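Local atomic coordinates of nitric oxide dioxygenase (Rhodothermus marinus DSM 4252, PDB entry 6WK3), a protein that binds heme in a globin fold, probably acts as a nitric oxide dioxygenase in nature, and is here an engineered variant used as a carbene transferase. Residues A[22-27]-A[107-112]; A[62-67]-A[120-125]; A[29-34]-A[103-108]. The protein carries 1 engineered substitution. All coordinates share one frame; numbering follows the deposited sequence.

Contact 1: A[22-27]-A[107-112]; sequences QKHSVA and KEVLGP
Val109 turns CG1 anti to its backbone N (chi1 170°) and thereby sends this methyl toward His24, while CG2, set beside the N, is left for Ala27. His24 CB already points at the valine, and chi1 -57°, with the imidazole beside the backbone N, keeps the root of the ring, CG, near it as well. The tightest approach is that of Val109 CG1 to His24 CB at 3.7 Å, with His24 CG 4.0 Å from the same methyl. Neither a ring stack nor a hydrogen bond is involved: the valine meets the imidazole obliquely, and so does Leu110, whose CD2 reaches His24 CD2 at 4.0 Å. Lys23 CB covers one face of the imidazole at its centre. The second valine methyl, CG2, rests 4.1 Å from Ala27 CB and close to the Ala27 carbonyl, which accepts a hydrogen bond from Thr31 OG1. Replacing Val109 by an alanine removes both methyls and would probably open a gap between the helices, leaving His24 CB and Ala27 CB without the groups that meet them. The contact lies at the protein surface, near the C-terminal end of helix 94-110, where Gly111 departs from helical geometry with positive phi. Helix 18-39 is held between two neighbours here: His24 and Ala27 face helix 94-110, while Gln22 and Val26 pack on Leu62 and Ala58 of helix 50-66.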
ATOM      1  N   GLN A  22      25.039   2.391  -6.232  1.00 54.34           N
ATOM      2  CA  GLN A  22      24.682   2.064  -7.608  1.00 59.83           C
ATOM      3  C   GLN A  22      25.065   0.632  -7.958  1.00 54.26           C
ATOM      4  O   GLN A  22      24.412   0.000  -8.796  1.00 58.55           O
ATOM      5  CB  GLN A  22      25.351   3.034  -8.580  1.00 58.26           C
ATOM      6  CG  GLN A  22      24.820   4.448  -8.504  1.00 65.92           C
ATOM      7  CD  GLN A  22      25.532   5.389  -9.461  1.00 77.68           C
ATOM      8  OE1 GLN A  22      24.910   6.253 -10.080  1.00 77.29           O
ATOM      9  NE2 GLN A  22      26.843   5.222  -9.585  1.00 79.28           N
ATOM     10  N   LYS A  23      26.107   0.101  -7.321  1.00 58.25           N
ATOM     11  CA  LYS A  23      26.559  -1.255  -7.591  1.00 60.97           C
ATOM     12  C   LYS A  23      26.075  -2.275  -6.569  1.00 57.36           C
ATOM     13  O   LYS A  23      25.967  -3.456  -6.904  1.00 62.73           O
ATOM     14  CB  LYS A  23      28.091  -1.298  -7.650  1.00 62.49           C
ATOM     15  CG  LYS A  23      28.688  -0.768  -8.949  1.00 67.34           C
ATOM     16  CD  LYS A  23      30.201  -0.974  -8.990  1.00 79.55           C
ATOM     17  CE  LYS A  23      30.801  -0.514 -10.315  1.00 82.48           C
ATOM     18  NZ  LYS A  23      30.228  -1.243 -11.484  1.00 78.40           N
ATOM     19  N   HIS A  24      25.771  -1.858  -5.336  1.00 55.16           N
ATOM     20  CA  HIS A  24      25.572  -2.808  -4.246  1.00 54.77           C
ATOM     21  C   HIS A  24      24.278  -2.609  -3.462  1.00 55.84           C
ATOM     22  O   HIS A  24      24.085  -3.286  -2.447  1.00 53.93           O
ATOM     23  CB  HIS A  24      26.750  -2.750  -3.261  1.00 56.07           C
ATOM     24  CG  HIS A  24      28.086  -3.008  -3.888  1.00 61.51           C
ATOM     25  ND1 HIS A  24      28.325  -4.076  -4.727  1.00 61.28           N
ATOM     26  CD2 HIS A  24      29.262  -2.343  -3.782  1.00 62.57           C
ATOM     27  CE1 HIS A  24      29.586  -4.051  -5.120  1.00 64.24           C
ATOM     28  NE2 HIS A  24      30.176  -3.010  -4.560  1.00 65.68           N
ATOM     29  N   SER A  25      23.392  -1.701  -3.878  1.00 53.38           N
ATOM     30  CA  SER A  25      22.213  -1.445  -3.055  1.00 52.72           C
ATOM     31  C   SER A  25      21.289  -2.658  -2.996  1.00 53.72           C
ATOM     32  O   SER A  25      20.596  -2.857  -1.991  1.00 51.58           O
ATOM     33  CB  SER A  25      21.458  -0.214  -3.563  1.00 49.56           C
ATOM     34  OG  SER A  25      20.970  -0.417  -4.878  1.00 55.57           O
ATOM     35  N   VAL A  26      21.271  -3.485  -4.044  1.00 54.44           N
ATOM     36  CA  VAL A  26      20.481  -4.714  -3.998  1.00 52.63           C
ATOM     37  C   VAL A  26      21.102  -5.714  -3.028  1.00 54.06           C
ATOM     38  O   VAL A  26      20.396  -6.375  -2.256  1.00 52.43           O
ATOM     39  CB  VAL A  26      20.327  -5.309  -5.407  1.00 49.93           C
ATOM     40  CG1 VAL A  26      19.722  -6.701  -5.325  1.00 50.26           C
ATOM     41  CG2 VAL A  26      19.459  -4.401  -6.269  1.00 54.13           C
ATOM     42  N   ALA A  27      22.430  -5.842  -3.047  1.00 53.10           N
ATOM     43  CA  ALA A  27      23.095  -6.707  -2.079  1.00 51.43           C
ATOM     44  C   ALA A  27      22.859  -6.221  -0.654  1.00 52.04           C
ATOM     45  O   ALA A  27      22.645  -7.029   0.255  1.00 53.01           O
ATOM     46  CB  ALA A  27      24.591  -6.785  -2.378  1.00 53.37           C
ATOM     47  N   LYS A 107      28.134  -3.184   6.736  1.00 52.36           N
ATOM     48  CA  LYS A 107      29.425  -3.712   7.180  1.00 56.00           C
ATOM     49  C   LYS A 107      29.852  -4.915   6.349  1.00 57.35           C
ATOM     50  O   LYS A 107      31.036  -5.074   6.029  1.00 62.30           O
ATOM     51  CB  LYS A 107      29.357  -4.100   8.657  1.00 54.18           C
ATOM     52  CG  LYS A 107      29.550  -2.952   9.626  1.00 63.75           C
ATOM     53  CD  LYS A 107      29.497  -3.441  11.068  1.00 66.47           C
ATOM     54  CE  LYS A 107      29.293  -2.283  12.027  1.00 70.49           C
ATOM     55  NZ  LYS A 107      29.044  -2.709  13.428  1.00 71.91           N
ATOM     56  N   GLU A 108      28.901  -5.771   5.989  1.00 56.02           N
ATOM     57  CA  GLU A 108      29.232  -6.993   5.268  1.00 57.51           C
ATOM     58  C   GLU A 108      29.528  -6.716   3.799  1.00 58.70           C
ATOM     59  O   GLU A 108      30.534  -7.193   3.260  1.00 60.63           O
ATOM     60  CB  GLU A 108      28.086  -7.991   5.411  1.00 58.58           C
ATOM     61  CG  GLU A 108      28.434  -9.421   5.078  1.00 59.86           C
ATOM     62  CD  GLU A 108      27.217 -10.318   5.161  1.00 64.86           C
ATOM     63  OE1 GLU A 108      26.541 -10.502   4.121  1.00 63.68           O
ATOM     64  OE2 GLU A 108      26.926 -10.820   6.270  1.00 62.53           O
ATOM     65  N   VAL A 109      28.671  -5.936   3.139  1.00 56.40           N
ATOM     66  CA  VAL A 109      28.786  -5.785   1.693  1.00 56.72           C
ATOM     67  C   VAL A 109      29.976  -4.906   1.330  1.00 58.94           C
ATOM     68  O   VAL A 109      30.753  -5.238   0.428  1.00 64.84           O
ATOM     69  CB  VAL A 109      27.473  -5.240   1.104  1.00 55.85           C
ATOM     70  CG1 VAL A 109      27.668  -4.856  -0.353  1.00 52.69           C
ATOM     71  CG2 VAL A 109      26.365  -6.288   1.236  1.00 55.70           C
ATOM     72  N   LEU A 110      30.141  -3.781   2.025  1.00 63.29           N
ATOM     73  CA  LEU A 110      31.215  -2.847   1.715  1.00 65.85           C
ATOM     74  C   LEU A 110      32.553  -3.251   2.316  1.00 69.08           C
ATOM     75  O   LEU A 110      33.575  -2.649   1.964  1.00 68.61           O
ATOM     76  CB  LEU A 110      30.841  -1.443   2.194  1.00 65.54           C
ATOM     77  CG  LEU A 110      29.599  -0.856   1.523  1.00 64.05           C
ATOM     78  CD1 LEU A 110      29.566   0.654   1.696  1.00 59.46           C
ATOM     79  CD2 LEU A 110      29.549  -1.238   0.048  1.00 59.72           C
ATOM     80  N   GLY A 111      32.571  -4.244   3.205  1.00 68.95           N
ATOM     81  CA  GLY A 111      33.799  -4.757   3.763  1.00 70.34           C
ATOM     82  C   GLY A 111      34.642  -3.680   4.412  1.00 71.17           C
ATOM     83  O   GLY A 111      34.255  -3.075   5.416  1.00 68.11           O
ATOM     84  N   PRO A 112      35.822  -3.419   3.841  1.00 75.48           N
ATOM     85  CA  PRO A 112      36.708  -2.402   4.432  1.00 76.58           C
ATOM     86  C   PRO A 112      36.167  -0.985   4.325  1.00 73.37           C
ATOM     87  O   PRO A 112      36.424  -0.172   5.222  1.00 71.68           O
ATOM     88  CB  PRO A 112      38.014  -2.570   3.641  1.00 74.92           C
ATOM     89  CG  PRO A 112      37.605  -3.215   2.353  1.00 74.14           C
ATOM     90  CD  PRO A 112      36.447  -4.110   2.698  1.00 73.54           C
TER

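Contact 2: A[62-67]-A[120-125]; sequences LAYARS and QAWKEA
Tyr64 OH donates a hydrogen bond to the backbone carbonyl Ala125 O at 2.6 Å, a short polar link inside an otherwise apolar contact. The hydroxyl comes to the oxygen at a C=O...donor angle of 126° and is tilted 18° from the carbonyl plane, while the acceptor itself lies at the edge of the phenol, near the ring plane. The phenol can span the gap because CG stands anti to the backbone N, which directs the ring out from helix 50-66 toward helix 116-145. Close to the bond, ring atom Tyr64 CE2 is 3.9 Å from Ala125 CB. The bond and this packing together should limit how far the phenol can shift.

Trp122, one helical turn before Ala125, brings the six-membered part of its indole to Ala65, the residue after Tyr64 on helix 50-66, with Trp122 CH2 at 4.0 Å from Ala65 CB. The methyl meets the indole obliquely, and Tyr64 CD2 makes a looser approach to Trp122 CZ3 at 4.5 Å. On the pyrrole side, the buried Trp122 NE1 is satisfied by Ser17 OG. These large side chains bridge helices whose local axes come no closer than 12.4 Å and whose directions differ by 99°, with small alanines receiving the rings on both helices. Val14 of helix 8-16 touches both Ala65 and Ala125, and Leu21 of helix 18-39 touches Ala65 and Trp122. All four touching residues are buried, and the crossing of helix 50-66 over helix 116-145 belongs to the helical core of the globin fold, with the Tyr64 side chain about 6 Å from a bound heme.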
ATOM      1  N   LEU A  62      19.211   4.193  -2.868  1.00 48.94           N
ATOM      2  CA  LEU A  62      19.920   4.931  -3.908  1.00 47.79           C
ATOM      3  C   LEU A  62      19.331   6.326  -4.100  1.00 52.72           C
ATOM      4  O   LEU A  62      20.060   7.324  -4.104  1.00 52.98           O
ATOM      5  CB  LEU A  62      19.878   4.144  -5.216  1.00 48.59           C
ATOM      6  CG  LEU A  62      20.753   4.662  -6.353  1.00 55.99           C
ATOM      7  CD1 LEU A  62      22.162   4.957  -5.860  1.00 56.00           C
ATOM      8  CD2 LEU A  62      20.775   3.640  -7.475  1.00 50.98           C
ATOM      9  N   ALA A  63      18.009   6.416  -4.259  1.00 50.11           N
ATOM     10  CA  ALA A  63      17.382   7.716  -4.478  1.00 44.19           C
ATOM     11  C   ALA A  63      17.596   8.640  -3.284  1.00 47.15           C
ATOM     12  O   ALA A  63      17.876   9.829  -3.453  1.00 52.28           O
ATOM     13  CB  ALA A  63      15.890   7.541  -4.769  1.00 41.53           C
ATOM     14  N   TYR A  64      17.479   8.101  -2.071  1.00 46.75           N
ATOM     15  CA  TYR A  64      17.670   8.901  -0.866  1.00 46.33           C
ATOM     16  C   TYR A  64      19.090   9.437  -0.778  1.00 50.11           C
ATOM     17  O   TYR A  64      19.306  10.592  -0.398  1.00 52.25           O
ATOM     18  CB  TYR A  64      17.342   8.050   0.357  1.00 47.40           C
ATOM     19  CG  TYR A  64      17.436   8.749   1.693  1.00 47.86           C
ATOM     20  CD1 TYR A  64      16.948  10.042   1.869  1.00 46.21           C
ATOM     21  CD2 TYR A  64      17.987   8.102   2.789  1.00 45.81           C
ATOM     22  CE1 TYR A  64      17.016  10.666   3.110  1.00 48.15           C
ATOM     23  CE2 TYR A  64      18.063   8.712   4.020  1.00 47.22           C
ATOM     24  CZ  TYR A  64      17.578   9.990   4.178  1.00 50.52           C
ATOM     25  OH  TYR A  64      17.659  10.582   5.414  1.00 50.37           O
ATOM     26  N   ALA A  65      20.077   8.609  -1.118  1.00 47.80           N
ATOM     27  CA  ALA A  65      21.459   9.066  -1.100  1.00 51.33           C
ATOM     28  C   ALA A  65      21.709  10.102  -2.190  1.00 52.00           C
ATOM     29  O   ALA A  65      22.478  11.046  -1.990  1.00 53.26           O
ATOM     30  CB  ALA A  65      22.403   7.871  -1.244  1.00 46.41           C
ATOM     31  N   ARG A  66      21.054   9.952  -3.344  1.00 53.99           N
ATOM     32  CA  ARG A  66      21.183  10.926  -4.424  1.00 52.27           C
ATOM     33  C   ARG A  66      20.504  12.251  -4.096  1.00 54.55           C
ATOM     34  O   ARG A  66      20.740  13.245  -4.789  1.00 54.36           O
ATOM     35  CB  ARG A  66      20.575  10.372  -5.713  1.00 52.17           C
ATOM     36  CG  ARG A  66      21.328   9.229  -6.370  1.00 56.47           C
ATOM     37  CD  ARG A  66      21.021   9.220  -7.856  1.00 59.07           C
ATOM     38  NE  ARG A  66      21.147   7.904  -8.469  1.00 62.32           N
ATOM     39  CZ  ARG A  66      22.201   7.510  -9.175  1.00 65.83           C
ATOM     40  NH1 ARG A  66      23.230   8.331  -9.353  1.00 70.67           N
ATOM     41  NH2 ARG A  66      22.227   6.294  -9.705  1.00 63.33           N
ATOM     42  N   SER A  67      19.649  12.282  -3.080  1.00 52.66           N
ATOM     43  CA  SER A  67      18.857  13.461  -2.768  1.00 51.19           C
ATOM     44  C   SER A  67      18.980  13.816  -1.294  1.00 52.56           C
ATOM     45  O   SER A  67      18.056  14.378  -0.706  1.00 52.70           O
ATOM     46  CB  SER A  67      17.396  13.243  -3.157  1.00 57.20           C
ATOM     47  OG  SER A  67      16.556  14.238  -2.597  1.00 62.92           O
ATOM     48  N   GLN A 120      28.232   5.922  10.866  1.00 62.25           N
ATOM     49  CA  GLN A 120      27.571   6.958  11.653  1.00 61.24           C
ATOM     50  C   GLN A 120      26.785   7.909  10.762  1.00 59.28           C
ATOM     51  O   GLN A 120      25.703   8.373  11.142  1.00 59.75           O
ATOM     52  CB  GLN A 120      28.596   7.729  12.482  1.00 62.97           C
ATOM     53  CG  GLN A 120      27.989   8.816  13.359  1.00 64.30           C
ATOM     54  CD  GLN A 120      26.937   8.273  14.312  1.00 71.08           C
ATOM     55  OE1 GLN A 120      27.040   7.142  14.788  1.00 69.99           O
ATOM     56  NE2 GLN A 120      25.917   9.078  14.593  1.00 70.59           N
ATOM     57  N   ALA A 121      27.316   8.220   9.577  1.00 56.82           N
ATOM     58  CA  ALA A 121      26.570   9.046   8.635  1.00 58.46           C
ATOM     59  C   ALA A 121      25.271   8.363   8.226  1.00 58.80           C
ATOM     60  O   ALA A 121      24.204   8.989   8.210  1.00 56.57           O
ATOM     61  CB  ALA A 121      27.429   9.359   7.407  1.00 57.21           C
ATOM     62  N   TRP A 122      25.337   7.064   7.917  1.00 57.62           N
ATOM     63  CA  TRP A 122      24.132   6.351   7.504  1.00 57.62           C
ATOM     64  C   TRP A 122      23.167   6.163   8.662  1.00 53.05           C
ATOM     65  O   TRP A 122      21.951   6.144   8.448  1.00 52.54           O
ATOM     66  CB  TRP A 122      24.498   5.009   6.872  1.00 52.16           C
ATOM     67  CG  TRP A 122      24.699   5.160   5.405  1.00 53.87           C
ATOM     68  CD1 TRP A 122      25.891   5.230   4.740  1.00 55.71           C
ATOM     69  CD2 TRP A 122      23.675   5.313   4.415  1.00 53.61           C
ATOM     70  NE1 TRP A 122      25.668   5.402   3.394  1.00 58.17           N
ATOM     71  CE2 TRP A 122      24.317   5.454   3.169  1.00 54.43           C
ATOM     72  CE3 TRP A 122      22.274   5.333   4.460  1.00 53.83           C
ATOM     73  CZ2 TRP A 122      23.609   5.615   1.979  1.00 55.99           C
ATOM     74  CZ3 TRP A 122      21.571   5.492   3.277  1.00 50.35           C
ATOM     75  CH2 TRP A 122      22.238   5.631   2.053  1.00 51.56           C
ATOM     76  N   LYS A 123      23.677   6.036   9.888  1.00 55.03           N
ATOM     77  CA  LYS A 123      22.791   5.994  11.046  1.00 57.15           C
ATOM     78  C   LYS A 123      21.988   7.281  11.159  1.00 60.49           C
ATOM     79  O   LYS A 123      20.774   7.245  11.387  1.00 62.92           O
ATOM     80  CB  LYS A 123      23.595   5.750  12.322  1.00 58.52           C
ATOM     81  CG  LYS A 123      22.737   5.596  13.564  1.00 59.51           C
ATOM     82  CD  LYS A 123      23.582   5.287  14.787  1.00 61.47           C
ATOM     83  CE  LYS A 123      22.722   4.781  15.936  1.00 65.69           C
ATOM     84  NZ  LYS A 123      21.696   5.785  16.342  1.00 69.76           N
ATOM     85  N   GLU A 124      22.648   8.429  10.989  1.00 58.15           N
ATOM     86  CA  GLU A 124      21.937   9.701  11.051  1.00 60.92           C
ATOM     87  C   GLU A 124      20.963   9.845   9.889  1.00 56.32           C
ATOM     88  O   GLU A 124      19.826  10.291  10.077  1.00 54.86           O
ATOM     89  CB  GLU A 124      22.932  10.862  11.068  1.00 61.12           C
ATOM     90  N   ALA A 125      21.389   9.476   8.679  1.00 56.42           N
ATOM     91  CA  ALA A 125      20.479   9.525   7.540  1.00 56.07           C
ATOM     92  C   ALA A 125      19.315   8.565   7.726  1.00 55.04           C
ATOM     93  O   ALA A 125      18.193   8.857   7.303  1.00 57.03           O
ATOM     94  CB  ALA A 125      21.233   9.210   6.248  1.00 53.55           C
TER

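Contact 3: A[29-34]-A[103-108]; sequences SATMYR and RDAIKE
Thr31 and Ala105 meet where helix 18-39 crosses helix 94-110, the close pairing of the B and G helices in the globin fold. The local axes approach to 8.4 Å at 130°, a nearness that a small residue such as Ala105 permits. Along the threonine, CB lies at the margin of contact, 4.2 Å from Ala105 CB. Its methyl, CG2, is anti to the backbone N, and this position carries it across to helix 94-110: Thr31 CG2 sits 4.0 Å from Ala105 CB and 3.5 Å from Glu108 OE1. The other branch, OG1, turns back beside the backbone N and donates a hydrogen bond to Ala27 O one turn earlier, which satisfies it within its own helix. Glu108, its chain extended beyond CG, brings a carboxylate oxygen against the threonine methyl. Met32 takes part chiefly at its root, because its bent chain leads the thioether away from this segment to Val98, Cys101 and Leu102, farther back on helix 94-110. The backbones come nearest at Met32 and Ala105, where Ala105 CB lies against the main chain of the facing helix, 3.7 Å from Met32 N.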
ATOM      1  N   SER A  29      20.270  -4.360   0.440  1.00 49.48           N
ATOM      2  CA  SER A  29      18.863  -4.522   0.789  1.00 51.92           C
ATOM      3  C   SER A  29      18.519  -5.994   1.030  1.00 52.49           C
ATOM      4  O   SER A  29      17.857  -6.329   2.019  1.00 51.82           O
ATOM      5  CB  SER A  29      17.990  -3.905  -0.311  1.00 48.92           C
ATOM      6  OG  SER A  29      16.692  -4.472  -0.347  1.00 49.34           O
ATOM      7  N   ALA A  30      18.991  -6.891   0.156  1.00 50.14           N
ATOM      8  CA  ALA A  30      18.702  -8.316   0.329  1.00 52.92           C
ATOM      9  C   ALA A  30      19.345  -8.864   1.599  1.00 52.30           C
ATOM     10  O   ALA A  30      18.711  -9.610   2.358  1.00 52.70           O
ATOM     11  CB  ALA A  30      19.175  -9.109  -0.890  1.00 47.99           C
ATOM     12  N   THR A  31      20.616  -8.523   1.830  1.00 50.40           N
ATOM     13  CA  THR A  31      21.291  -8.946   3.052  1.00 48.77           C
ATOM     14  C   THR A  31      20.593  -8.388   4.281  1.00 50.44           C
ATOM     15  O   THR A  31      20.477  -9.068   5.306  1.00 52.67           O
ATOM     16  CB  THR A  31      22.748  -8.497   3.018  1.00 47.41           C
ATOM     17  OG1 THR A  31      23.415  -9.141   1.924  1.00 50.87           O
ATOM     18  CG2 THR A  31      23.454  -8.827   4.324  1.00 49.39           C
ATOM     19  N   MET A  32      20.117  -7.149   4.194  1.00 56.93           N
ATOM     20  CA  MET A  32      19.391  -6.556   5.308  1.00 57.03           C
ATOM     21  C   MET A  32      18.150  -7.371   5.648  1.00 54.07           C
ATOM     22  O   MET A  32      17.889  -7.662   6.821  1.00 53.31           O
ATOM     23  CB  MET A  32      19.020  -5.114   4.967  1.00 54.60           C
ATOM     24  CG  MET A  32      18.556  -4.310   6.151  1.00 59.19           C
ATOM     25  SD  MET A  32      17.020  -3.446   5.817  1.00 71.00           S
ATOM     26  CE  MET A  32      15.859  -4.802   5.978  1.00 54.40           C
ATOM     27  N   TYR A  33      17.376  -7.759   4.629  1.00 51.59           N
ATOM     28  CA  TYR A  33      16.139  -8.491   4.880  1.00 50.86           C
ATOM     29  C   TYR A  33      16.410  -9.885   5.440  1.00 54.42           C
ATOM     30  O   TYR A  33      15.642 -10.381   6.273  1.00 49.91           O
ATOM     31  CB  TYR A  33      15.302  -8.590   3.604  1.00 52.53           C
ATOM     32  CG  TYR A  33      14.104  -9.511   3.753  1.00 55.91           C
ATOM     33  CD1 TYR A  33      12.986  -9.116   4.480  1.00 54.60           C
ATOM     34  CD2 TYR A  33      14.102 -10.784   3.190  1.00 59.75           C
ATOM     35  CE1 TYR A  33      11.896  -9.951   4.630  1.00 59.17           C
ATOM     36  CE2 TYR A  33      13.016 -11.631   3.340  1.00 57.60           C
ATOM     37  CZ  TYR A  33      11.916 -11.207   4.060  1.00 58.01           C
ATOM     38  OH  TYR A  33      10.830 -12.039   4.211  1.00 62.36           O
ATOM     39  N   ARG A  34      17.487 -10.539   4.991  1.00 52.20           N
ATOM     40  CA  ARG A  34      17.802 -11.869   5.514  1.00 53.41           C
ATOM     41  C   ARG A  34      18.209 -11.804   6.978  1.00 53.41           C
ATOM     42  O   ARG A  34      17.812 -12.660   7.775  1.00 56.46           O
ATOM     43  CB  ARG A  34      18.899 -12.527   4.680  1.00 45.24           C
ATOM     44  CG  ARG A  34      18.431 -12.848   3.274  1.00 48.54           C
ATOM     45  CD  ARG A  34      19.518 -13.450   2.408  1.00 49.85           C
ATOM     46  NE  ARG A  34      19.053 -13.532   1.027  1.00 51.32           N
ATOM     47  CZ  ARG A  34      19.642 -12.943  -0.007  1.00 53.05           C
ATOM     48  NH1 ARG A  34      20.754 -12.234   0.164  1.00 49.05           N
ATOM     49  NH2 ARG A  34      19.122 -13.078  -1.220  1.00 51.33           N
ATOM     50  N   ARG A 103      22.767  -1.695   9.313  1.00 53.50           N
ATOM     51  CA  ARG A 103      24.156  -1.413   9.662  1.00 55.52           C
ATOM     52  C   ARG A 103      25.048  -2.601   9.332  1.00 56.80           C
ATOM     53  O   ARG A 103      26.091  -2.452   8.686  1.00 57.25           O
ATOM     54  CB  ARG A 103      24.267  -1.057  11.146  1.00 56.49           C
ATOM     55  CG  ARG A 103      25.609  -0.455  11.535  1.00 58.84           C
ATOM     56  CD  ARG A 103      26.118  -0.992  12.865  1.00 64.17           C
ATOM     57  NE  ARG A 103      25.114  -0.954  13.925  1.00 63.99           N
ATOM     58  CZ  ARG A 103      24.687  -2.027  14.584  1.00 67.32           C
ATOM     59  NH1 ARG A 103      25.174  -3.223  14.286  1.00 69.12           N
ATOM     60  NH2 ARG A 103      23.770  -1.907  15.537  1.00 64.83           N
ATOM     61  N   ASP A 104      24.640  -3.798   9.756  1.00 56.09           N
ATOM     62  CA  ASP A 104      25.454  -4.983   9.514  1.00 58.27           C
ATOM     63  C   ASP A 104      25.429  -5.399   8.046  1.00 56.41           C
ATOM     64  O   ASP A 104      26.393  -6.004   7.563  1.00 54.34           O
ATOM     65  CB  ASP A 104      24.992  -6.125  10.423  1.00 56.90           C
ATOM     66  CG  ASP A 104      25.178  -5.800  11.907  1.00 63.58           C
ATOM     67  OD1 ASP A 104      26.062  -4.976  12.236  1.00 68.17           O
ATOM     68  OD2 ASP A 104      24.439  -6.360  12.744  1.00 64.30           O
ATOM     69  N   ALA A 105      24.353  -5.085   7.319  1.00 55.83           N
ATOM     70  CA  ALA A 105      24.362  -5.303   5.876  1.00 51.45           C
ATOM     71  C   ALA A 105      25.415  -4.433   5.203  1.00 54.89           C
ATOM     72  O   ALA A 105      26.124  -4.888   4.298  1.00 55.43           O
ATOM     73  CB  ALA A 105      22.982  -5.024   5.286  1.00 53.45           C
ATOM     74  N   ILE A 106      25.538  -3.177   5.639  1.00 53.85           N
ATOM     75  CA  ILE A 106      26.560  -2.294   5.083  1.00 52.63           C
ATOM     76  C   ILE A 106      27.954  -2.776   5.472  1.00 51.94           C
ATOM     77  O   ILE A 106      28.867  -2.801   4.640  1.00 54.65           O
ATOM     78  CB  ILE A 106      26.305  -0.841   5.530  1.00 54.04           C
ATOM     79  CG1 ILE A 106      25.032  -0.301   4.871  1.00 51.01           C
ATOM     80  CG2 ILE A 106      27.490   0.046   5.177  1.00 53.08           C
ATOM     81  CD1 ILE A 106      24.606   1.079   5.364  1.00 50.03           C
ATOM     82  N   LYS A 107      28.134  -3.184   6.736  1.00 52.36           N
ATOM     83  CA  LYS A 107      29.425  -3.712   7.180  1.00 56.00           C
ATOM     84  C   LYS A 107      29.852  -4.915   6.349  1.00 57.35           C
ATOM     85  O   LYS A 107      31.036  -5.074   6.029  1.00 62.30           O
ATOM     86  CB  LYS A 107      29.357  -4.100   8.657  1.00 54.18           C
ATOM     87  CG  LYS A 107      29.550  -2.952   9.626  1.00 63.75           C
ATOM     88  CD  LYS A 107      29.497  -3.441  11.068  1.00 66.47           C
ATOM     89  CE  LYS A 107      29.293  -2.283  12.027  1.00 70.49           C
ATOM     90  NZ  LYS A 107      29.044  -2.709  13.428  1.00 71.91           N
ATOM     91  N   GLU A 108      28.901  -5.771   5.989  1.00 56.02           N
ATOM     92  CA  GLU A 108      29.232  -6.993   5.268  1.00 57.51           C
ATOM     93  C   GLU A 108      29.528  -6.716   3.799  1.00 58.70           C
ATOM     94  O   GLU A 108      30.534  -7.193   3.260  1.00 60.63           O
ATOM     95  CB  GLU A 108      28.086  -7.991   5.411  1.00 58.58           C
ATOM     96  CG  GLU A 108      28.434  -9.421   5.078  1.00 59.86           C
ATOM     97  CD  GLU A 108      27.217 -10.318   5.161  1.00 64.86           C
ATOM     98  OE1 GLU A 108      26.541 -10.502   4.121  1.00 63.68           O
ATOM     99  OE2 GLU A 108      26.926 -10.820   6.270  1.00 62.53           O
TER

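Contacts 1 and 3 are two portions of one interface between helices 18-39 and 94-110; their centres are about 8 Å apart, and Lys107 and Glu108 belong to both. Contact 2 joins the helices that follow each of these, 50-66 and 116-145, so its segments alternate with theirs along the chain. Its centre lies about 14 Å from that of contact 1, to which Gln22 OE1 ties it through a probable 2.7 Å hydrogen bond with Arg66 NH2. Toward contact 3, Trp122 CG packs on Ile106 CD1. Contacts 2 and 3 approach the heme, with Tyr64 and Met32 side chains about 6 and 7 Å from it, whereas the side chain of Ala27 in contact 1 is about 10 Å from the copper ion.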